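Local coordinates for protein amidohydrolase (Pseudomonas aeruginosa, PDB 2I5G) that probably acts as a metal-dependent dipeptidase of the M19 (membrane dipeptidase) family, hydrolysing the peptide bond of dipeptides, at residues A4-D9 with M302-V307; P190-D195 with A214-K219; W261-K266 with R271-G276. The protein carries 2 engineered substitutions. All blocks are in the same frame, centred on the assembly; numbering follows the deposited sequence.

Contact 1: A4-D9 with M302-V307; sequences AELHAD and MPERVV
The branched end of Leu6 laps against the aliphatic stem of Glu304, the two side chains sliding past each other in opposite directions. Leu6 CG stands opposite the backbone N (chi1 -155°), which directs CD1 toward Glu304. CD1 does most of the touching: Leu6 CD1 comes within 3.7 Å of Glu304 CG and 4.1 Å of Val307 CG1. Glu304 and Val307 lie three residues apart in the first turn of helix 304-323, so a single leucine rests on both. The extended chain of Glu304 offers CG to the leucine and carries its carboxylate onward toward the exposed side. Arg308 forms long, weak ion pairs with Glu304 and with Asp9, which would probably ease the nearness of the two acids, whose OE1 and OD2 are 6.7 Å apart. Leu298 of helix 291-299 touches both Leu6 and Val307, and His7, whose CB points away from segment 302-307, is hydrogen-bonded to Thr294 of that helix. No hydrogen bond links the two segments. Purely apolar packing thus joins the short helix 5-8, ahead of the first strand 13-17, to the first turn of the C-terminal helix 304-323 on the outside of the TIM-barrel fold of the M19 family.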
# COMPACT_ATOMS: atom_id res chain seq x y z
N ALA A 4 -31.97 -34.35 5.23
CA ALA A 4 -30.87 -35.22 4.82
C ALA A 4 -31.07 -35.38 3.32
O ALA A 4 -30.12 -35.30 2.54
CB ALA A 4 -30.97 -36.56 5.50
N GLU A 5 -32.32 -35.60 2.93
CA GLU A 5 -32.66 -35.73 1.53
C GLU A 5 -32.59 -34.33 0.93
O GLU A 5 -32.27 -34.16 -0.25
CB GLU A 5 -34.08 -36.28 1.38
CG GLU A 5 -34.28 -37.66 1.97
CD GLU A 5 -35.72 -38.13 1.86
OE1 GLU A 5 -36.61 -37.47 2.44
OE2 GLU A 5 -35.95 -39.16 1.19
N LEU A 6 -32.90 -33.33 1.75
CA LEU A 6 -32.87 -31.94 1.30
C LEU A 6 -31.43 -31.53 1.03
O LEU A 6 -31.08 -31.12 -0.07
CB LEU A 6 -33.47 -31.03 2.36
CG LEU A 6 -34.06 -29.70 1.87
CD1 LEU A 6 -34.24 -28.78 3.05
CD2 LEU A 6 -33.15 -29.06 0.85
N HIS A 7 -30.59 -31.64 2.05
CA HIS A 7 -29.18 -31.30 1.93
C HIS A 7 -28.62 -32.03 0.72
O HIS A 7 -27.91 -31.45 -0.11
CB HIS A 7 -28.44 -31.73 3.21
CG HIS A 7 -27.04 -31.23 3.30
ND1 HIS A 7 -26.72 -29.96 3.76
CD2 HIS A 7 -25.85 -31.82 3.01
CE1 HIS A 7 -25.41 -29.80 3.75
NE2 HIS A 7 -24.86 -30.91 3.29
N ALA A 8 -28.95 -33.32 0.60
CA ALA A 8 -28.46 -34.14 -0.50
C ALA A 8 -28.94 -33.64 -1.86
O ALA A 8 -28.16 -33.55 -2.80
CB ALA A 8 -28.89 -35.59 -0.30
N ASP A 9 -30.23 -33.34 -1.96
CA ASP A 9 -30.81 -32.85 -3.20
C ASP A 9 -30.64 -31.34 -3.30
O ASP A 9 -31.50 -30.64 -3.85
CB ASP A 9 -32.30 -33.21 -3.25
CG ASP A 9 -32.94 -32.92 -4.61
OD1 ASP A 9 -32.62 -33.65 -5.58
OD2 ASP A 9 -33.74 -31.97 -4.71
N MSE A 302 -37.65 -22.21 9.40
CA MSE A 302 -37.38 -21.77 8.04
C MSE A 302 -37.89 -22.81 7.04
O MSE A 302 -37.55 -23.99 7.14
CB MSE A 302 -35.87 -21.56 7.87
CG MSE A 302 -35.46 -20.76 6.63
SE MSE A 302 -33.54 -20.43 6.56
CE MSE A 302 -33.42 -19.12 7.98
N PRO A 303 -38.74 -22.40 6.09
CA PRO A 303 -39.28 -23.32 5.09
C PRO A 303 -38.21 -23.84 4.12
O PRO A 303 -37.16 -23.24 3.97
CB PRO A 303 -40.36 -22.49 4.39
CG PRO A 303 -39.86 -21.08 4.55
CD PRO A 303 -39.37 -21.07 5.98
N GLU A 304 -38.51 -24.96 3.46
CA GLU A 304 -37.56 -25.59 2.53
C GLU A 304 -36.96 -24.63 1.51
O GLU A 304 -35.74 -24.56 1.36
CB GLU A 304 -38.23 -26.75 1.78
CG GLU A 304 -37.23 -27.74 1.18
CD GLU A 304 -37.84 -28.71 0.18
OE1 GLU A 304 -37.99 -28.34 -1.01
OE2 GLU A 304 -38.17 -29.85 0.56
N ARG A 305 -37.82 -23.89 0.82
CA ARG A 305 -37.41 -22.96 -0.23
C ARG A 305 -36.36 -21.95 0.23
O ARG A 305 -35.38 -21.71 -0.47
CB ARG A 305 -38.63 -22.22 -0.77
CG ARG A 305 -38.45 -21.61 -2.16
CD ARG A 305 -38.73 -20.12 -2.10
NE ARG A 305 -39.71 -19.83 -1.06
CZ ARG A 305 -39.87 -18.63 -0.52
NH1 ARG A 305 -39.12 -17.62 -0.92
NH2 ARG A 305 -40.76 -18.45 0.45
N VAL A 306 -36.56 -21.36 1.41
CA VAL A 306 -35.60 -20.40 1.93
C VAL A 306 -34.31 -21.14 2.24
O VAL A 306 -33.22 -20.64 1.96
CB VAL A 306 -36.12 -19.71 3.21
CG1 VAL A 306 -35.07 -18.72 3.73
CG2 VAL A 306 -37.43 -18.98 2.93
N VAL A 307 -34.42 -22.32 2.84
CA VAL A 307 -33.23 -23.10 3.17
C VAL A 307 -32.36 -23.33 1.92
O VAL A 307 -31.15 -23.12 1.97
CB VAL A 307 -33.61 -24.47 3.77
CG1 VAL A 307 -32.35 -25.29 4.04
CG2 VAL A 307 -34.39 -24.27 5.07

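Contact 2: P190-D195 with A214-K219; sequences PRNKSD and APFLKK
Phe216 turns its ring almost perpendicular to two flat groups of the 190-195 loop, the guanidinium of Arg191 (planes 89° apart) and the amide of Asn192 (87°). Both segments are loops that follow strands of the TIM barrel, 177-181 and 207-210, and so belong to the end of the barrel where enzymes of this fold carry their active site. The arginine runs past the CE2-CZ side of the ring. Its CB lies over one face, offset toward the rim, and a bend at chi3 (75°) turns the outer chain so that NE approaches Phe216 CE2 at 3.2 Å and NH2 reaches the same carbon at 3.6 Å. This oblique approach is not a stack, and the charged end has its polar partners on backbone carbonyls: NH2 is hydrogen-bonded to His180 O and NH1, weakly, to Ser158 O. The rings of His189 and Phe213 also meet Phe216, making it the centre of a buried aromatic cluster. The 3-10 turn 214-216 is closed by the bond from Leu217 N to Ala214 O, 2.8 Å long, and presents the carbonyl of Phe216 to Asn192. The Asn192 amide links the two loops, its ND2 being hydrogen-bonded also to Lys187 O. The bond from Asn192 ND2 to Phe216 O is weak, at 3.3 Å, while the other end of the amide, Asn192 OD1, sits 3.4 Å from Phe216 CB.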
# COMPACT_ATOMS: atom_id res chain seq x y z
N PRO A 190 -14.48 -5.56 16.16
CA PRO A 190 -14.08 -4.79 14.97
C PRO A 190 -14.43 -5.42 13.61
O PRO A 190 -14.55 -4.69 12.61
CB PRO A 190 -12.58 -4.64 15.16
CG PRO A 190 -12.44 -4.55 16.64
CD PRO A 190 -13.36 -5.66 17.11
N ARG A 191 -14.58 -6.74 13.54
CA ARG A 191 -14.88 -7.35 12.25
C ARG A 191 -16.36 -7.59 11.98
O ARG A 191 -16.74 -7.97 10.87
CB ARG A 191 -14.09 -8.64 12.06
CG ARG A 191 -13.48 -8.70 10.68
CD ARG A 191 -12.55 -9.87 10.44
NE ARG A 191 -13.26 -11.14 10.27
CZ ARG A 191 -14.33 -11.31 9.50
NH1 ARG A 191 -14.85 -10.29 8.83
NH2 ARG A 191 -14.88 -12.51 9.40
N ASN A 192 -17.20 -7.37 12.98
CA ASN A 192 -18.64 -7.55 12.80
C ASN A 192 -19.23 -6.32 12.12
O ASN A 192 -18.66 -5.23 12.19
CB ASN A 192 -19.33 -7.79 14.14
CG ASN A 192 -19.10 -9.18 14.67
OD1 ASN A 192 -18.75 -10.08 13.92
ND2 ASN A 192 -19.33 -9.37 15.96
N LYS A 193 -20.39 -6.49 11.48
CA LYS A 193 -21.03 -5.38 10.80
C LYS A 193 -22.30 -4.88 11.49
O LYS A 193 -23.08 -5.66 12.04
CB LYS A 193 -21.36 -5.79 9.36
CG LYS A 193 -20.22 -6.47 8.62
CD LYS A 193 -18.99 -5.58 8.49
CE LYS A 193 -17.91 -6.25 7.65
NZ LYS A 193 -16.62 -5.51 7.67
N SER A 194 -22.50 -3.56 11.47
CA SER A 194 -23.66 -2.92 12.08
C SER A 194 -24.91 -3.17 11.26
O SER A 194 -24.83 -3.54 10.09
CB SER A 194 -23.44 -1.41 12.17
OG SER A 194 -23.49 -0.84 10.87
N ASP A 195 -26.08 -2.97 11.87
CA ASP A 195 -27.35 -3.18 11.17
C ASP A 195 -27.41 -2.23 9.98
O ASP A 195 -27.80 -2.61 8.87
CB ASP A 195 -28.53 -2.91 12.10
CG ASP A 195 -28.55 -3.84 13.31
OD1 ASP A 195 -28.31 -5.05 13.14
OD2 ASP A 195 -28.82 -3.36 14.43
N ALA A 214 -15.77 -18.41 16.17
CA ALA A 214 -15.94 -18.26 17.62
C ALA A 214 -15.75 -16.85 18.16
O ALA A 214 -16.68 -16.26 18.71
CB ALA A 214 -15.01 -19.23 18.35
N PRO A 215 -14.54 -16.28 18.00
CA PRO A 215 -14.22 -14.93 18.48
C PRO A 215 -15.30 -13.88 18.23
O PRO A 215 -15.53 -13.01 19.09
CB PRO A 215 -12.94 -14.61 17.73
CG PRO A 215 -12.27 -15.93 17.65
CD PRO A 215 -13.40 -16.85 17.26
N PHE A 216 -15.96 -13.95 17.08
CA PHE A 216 -16.99 -12.97 16.71
C PHE A 216 -18.43 -13.33 17.08
O PHE A 216 -19.36 -12.62 16.71
CB PHE A 216 -16.91 -12.68 15.20
CG PHE A 216 -15.50 -12.60 14.65
CD1 PHE A 216 -14.46 -12.07 15.41
CD2 PHE A 216 -15.22 -13.06 13.37
CE1 PHE A 216 -13.16 -11.99 14.90
CE2 PHE A 216 -13.92 -12.98 12.85
CZ PHE A 216 -12.89 -12.45 13.62
N LEU A 217 -18.63 -14.42 17.80
CA LEU A 217 -19.98 -14.83 18.20
C LEU A 217 -20.32 -14.32 19.59
O LEU A 217 -19.45 -14.21 20.45
CB LEU A 217 -20.10 -16.36 18.16
CG LEU A 217 -20.16 -16.96 16.75
CD1 LEU A 217 -19.85 -18.44 16.81
CD2 LEU A 217 -21.55 -16.72 16.14
N LYS A 218 -21.59 -14.00 19.79
CA LYS A 218 -22.04 -13.48 21.08
C LYS A 218 -21.63 -14.37 22.25
O LYS A 218 -21.21 -13.86 23.30
CB LYS A 218 -23.56 -13.31 21.09
CG LYS A 218 -24.09 -12.78 22.42
CD LYS A 218 -25.60 -12.74 22.46
CE LYS A 218 -26.09 -12.28 23.82
NZ LYS A 218 -27.58 -12.31 23.91
N LYS A 219 -21.74 -15.68 22.09
CA LYS A 219 -21.36 -16.59 23.16
C LYS A 219 -19.95 -17.17 23.02
O LYS A 219 -19.45 -17.82 23.92
CB LYS A 219 -22.37 -17.74 23.27
CG LYS A 219 -23.78 -17.28 23.67
CD LYS A 219 -24.52 -18.38 24.42
CE LYS A 219 -24.54 -19.69 23.64
NZ LYS A 219 -25.06 -20.83 24.46

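Contact 3: W261-K266 with R271-G276; sequences WLTHDK and RLTNFG
Thr263 meets the 271-276 loop with every atom of its side chain from CB outward. It follows Leu262 in the segment running out of helix 256-263, beyond strand 244-246 of the TIM barrel, and the chain doubles back at once, His264 and Arg271 forming a single beta bridge at the start of the long loop that leads to helix 291-299. CB of Thr263 lies 3.5 Å from Thr273 O. One branch, the CG2 methyl, sits over a face of the Phe275 ring in a CH-pi contact, 3.8 Å from the centroid and 23° off the normal, and crosses the side chain of Thr273, where CG2 meets CG2 at 3.7 Å. The other branch, OG1, is folded back over the backbone by a chi1 of 51°; there it is hydrogen-bonded to the carbonyls of Phe259 and Glu260 in the preceding turn, and Arg271 NH2 merely passes nearby. The arginine has better partners, a salt bridge to Glu260 through NH2 and a bond from NE to Thr273 O of its own loop. His264, whose ND1 is hydrogen-bonded to Glu260 O, brings CE1 over one face of the guanidinium, with ring and guanidinium planes inclined by 62°. Leu272 packs its methyls against Asp265, which is held by Thr122 and Arg270, while the neighbouring Lys266 reaches Phe140 of the second subunit in a cation-pi contact. Only one hydrogen bond crosses between the segments, from Leu272 N to Thr263 O at 2.8 Å.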
# COMPACT_ATOMS: atom_id res chain seq x y z
N TRP A 261 0.11 -15.89 12.36
CA TRP A 261 0.35 -15.31 11.04
C TRP A 261 -0.83 -14.44 10.61
O TRP A 261 -0.66 -13.41 9.95
CB TRP A 261 0.55 -16.44 10.04
CG TRP A 261 0.85 -15.99 8.67
CD1 TRP A 261 1.93 -15.27 8.26
CD2 TRP A 261 0.09 -16.27 7.49
NE1 TRP A 261 1.90 -15.09 6.90
CE2 TRP A 261 0.78 -15.70 6.40
CE3 TRP A 261 -1.11 -16.96 7.25
CZ2 TRP A 261 0.31 -15.80 5.09
CZ3 TRP A 261 -1.57 -17.06 5.94
CH2 TRP A 261 -0.86 -16.48 4.88
N LEU A 262 -2.02 -14.86 10.99
CA LEU A 262 -3.23 -14.14 10.66
C LEU A 262 -3.40 -12.94 11.60
O LEU A 262 -4.03 -11.95 11.23
CB LEU A 262 -4.43 -15.08 10.79
CG LEU A 262 -5.18 -15.55 9.54
CD1 LEU A 262 -4.23 -15.99 8.45
CD2 LEU A 262 -6.11 -16.70 9.92
N THR A 263 -2.83 -13.00 12.80
CA THR A 263 -3.00 -11.91 13.76
C THR A 263 -1.95 -10.81 13.84
O THR A 263 -2.13 -9.82 14.56
CB THR A 263 -3.23 -12.48 15.16
OG1 THR A 263 -2.21 -13.43 15.47
CG2 THR A 263 -4.60 -13.15 15.24
N HIS A 264 -0.84 -10.96 13.12
CA HIS A 264 0.19 -9.93 13.12
C HIS A 264 0.19 -9.27 11.74
O HIS A 264 0.09 -9.95 10.73
CB HIS A 264 1.57 -10.53 13.41
CG HIS A 264 1.74 -11.01 14.82
ND1 HIS A 264 1.14 -12.16 15.30
CD2 HIS A 264 2.43 -10.49 15.86
CE1 HIS A 264 1.45 -12.32 16.57
NE2 HIS A 264 2.23 -11.32 16.94
N ASP A 265 0.30 -7.94 11.71
CA ASP A 265 0.30 -7.22 10.43
C ASP A 265 1.36 -7.79 9.48
O ASP A 265 2.51 -8.02 9.89
CB ASP A 265 0.55 -5.73 10.67
CG ASP A 265 0.39 -4.89 9.40
OD1 ASP A 265 -0.70 -4.96 8.79
OD2 ASP A 265 1.34 -4.18 9.01
N LYS A 266 0.98 -8.01 8.23
CA LYS A 266 1.88 -8.55 7.22
C LYS A 266 2.23 -10.00 7.53
O LYS A 266 3.06 -10.61 6.86
CB LYS A 266 3.18 -7.73 7.16
CG LYS A 266 3.17 -6.57 6.18
CD LYS A 266 2.08 -5.58 6.48
CE LYS A 266 2.09 -4.45 5.49
NZ LYS A 266 1.17 -3.38 5.94
N ARG A 271 1.20 -6.96 16.67
CA ARG A 271 0.00 -7.73 16.94
C ARG A 271 -1.23 -6.88 16.69
O ARG A 271 -1.40 -5.82 17.30
CB ARG A 271 0.02 -8.21 18.40
CG ARG A 271 -1.18 -9.05 18.79
CD ARG A 271 -0.75 -10.23 19.64
NE ARG A 271 -1.53 -11.41 19.29
CZ ARG A 271 -1.07 -12.66 19.36
NH1 ARG A 271 0.17 -12.88 19.77
NH2 ARG A 271 -1.85 -13.68 19.01
N LEU A 272 -2.09 -7.33 15.78
CA LEU A 272 -3.32 -6.61 15.45
C LEU A 272 -4.46 -7.03 16.36
O LEU A 272 -5.36 -6.24 16.65
CB LEU A 272 -3.72 -6.89 14.00
CG LEU A 272 -2.71 -6.46 12.93
CD1 LEU A 272 -3.17 -6.90 11.55
CD2 LEU A 272 -2.56 -4.95 13.01
N THR A 273 -4.43 -8.28 16.82
CA THR A 273 -5.49 -8.79 17.68
C THR A 273 -5.10 -10.14 18.27
O THR A 273 -4.02 -10.66 18.00
CB THR A 273 -6.81 -8.96 16.89
OG1 THR A 273 -7.90 -9.15 17.80
CG2 THR A 273 -6.72 -10.18 15.98
N ASN A 274 -6.01 -10.68 19.07
CA ASN A 274 -5.82 -11.99 19.69
C ASN A 274 -7.18 -12.66 19.71
O ASN A 274 -8.09 -12.21 20.40
CB ASN A 274 -5.27 -11.85 21.11
CG ASN A 274 -5.05 -13.19 21.79
OD1 ASN A 274 -4.55 -14.14 21.19
ND2 ASN A 274 -5.42 -13.28 23.07
N PHE A 275 -7.32 -13.73 18.93
CA PHE A 275 -8.58 -14.46 18.85
C PHE A 275 -8.84 -15.28 20.09
O PHE A 275 -9.95 -15.33 20.59
CB PHE A 275 -8.59 -15.41 17.65
CG PHE A 275 -8.38 -14.74 16.32
CD1 PHE A 275 -8.99 -13.53 16.02
CD2 PHE A 275 -7.60 -15.36 15.34
CE1 PHE A 275 -8.84 -12.94 14.76
CE2 PHE A 275 -7.44 -14.78 14.09
CZ PHE A 275 -8.06 -13.57 13.80
N GLY A 276 -7.79 -15.93 20.58
CA GLY A 276 -7.93 -16.79 21.74
C GLY A 276 -8.16 -18.20 21.22
O GLY A 276 -7.84 -18.50 20.07

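Overall arrangement
Contacts 2 and 3 are neighbours, their centres about 16 Å apart, and they touch: Pro215 CG lies 3.7 Å from Phe275 CB, and Phe213 meets the rings of both Phe216 and Phe275, so the loops after strands 207-210 and 244-246 share one aromatic seam. Contact 1 lies across the chain's centre from contact 3, with about 37 Å between their centres, and joins the N-terminal helix 5-8 to the start of the last helix, 304-323. Contacts 1 and 2 are buried, contact 3 only partly so, with Asp265 and Lys266 meeting Phe140 of the second subunit. Chemistry follows place: aliphatic packing alone in contact 1, perpendicular flat groups with a weak amide bond in contact 2, and a backbone bridge with CH-pi and charged groups in contact 3.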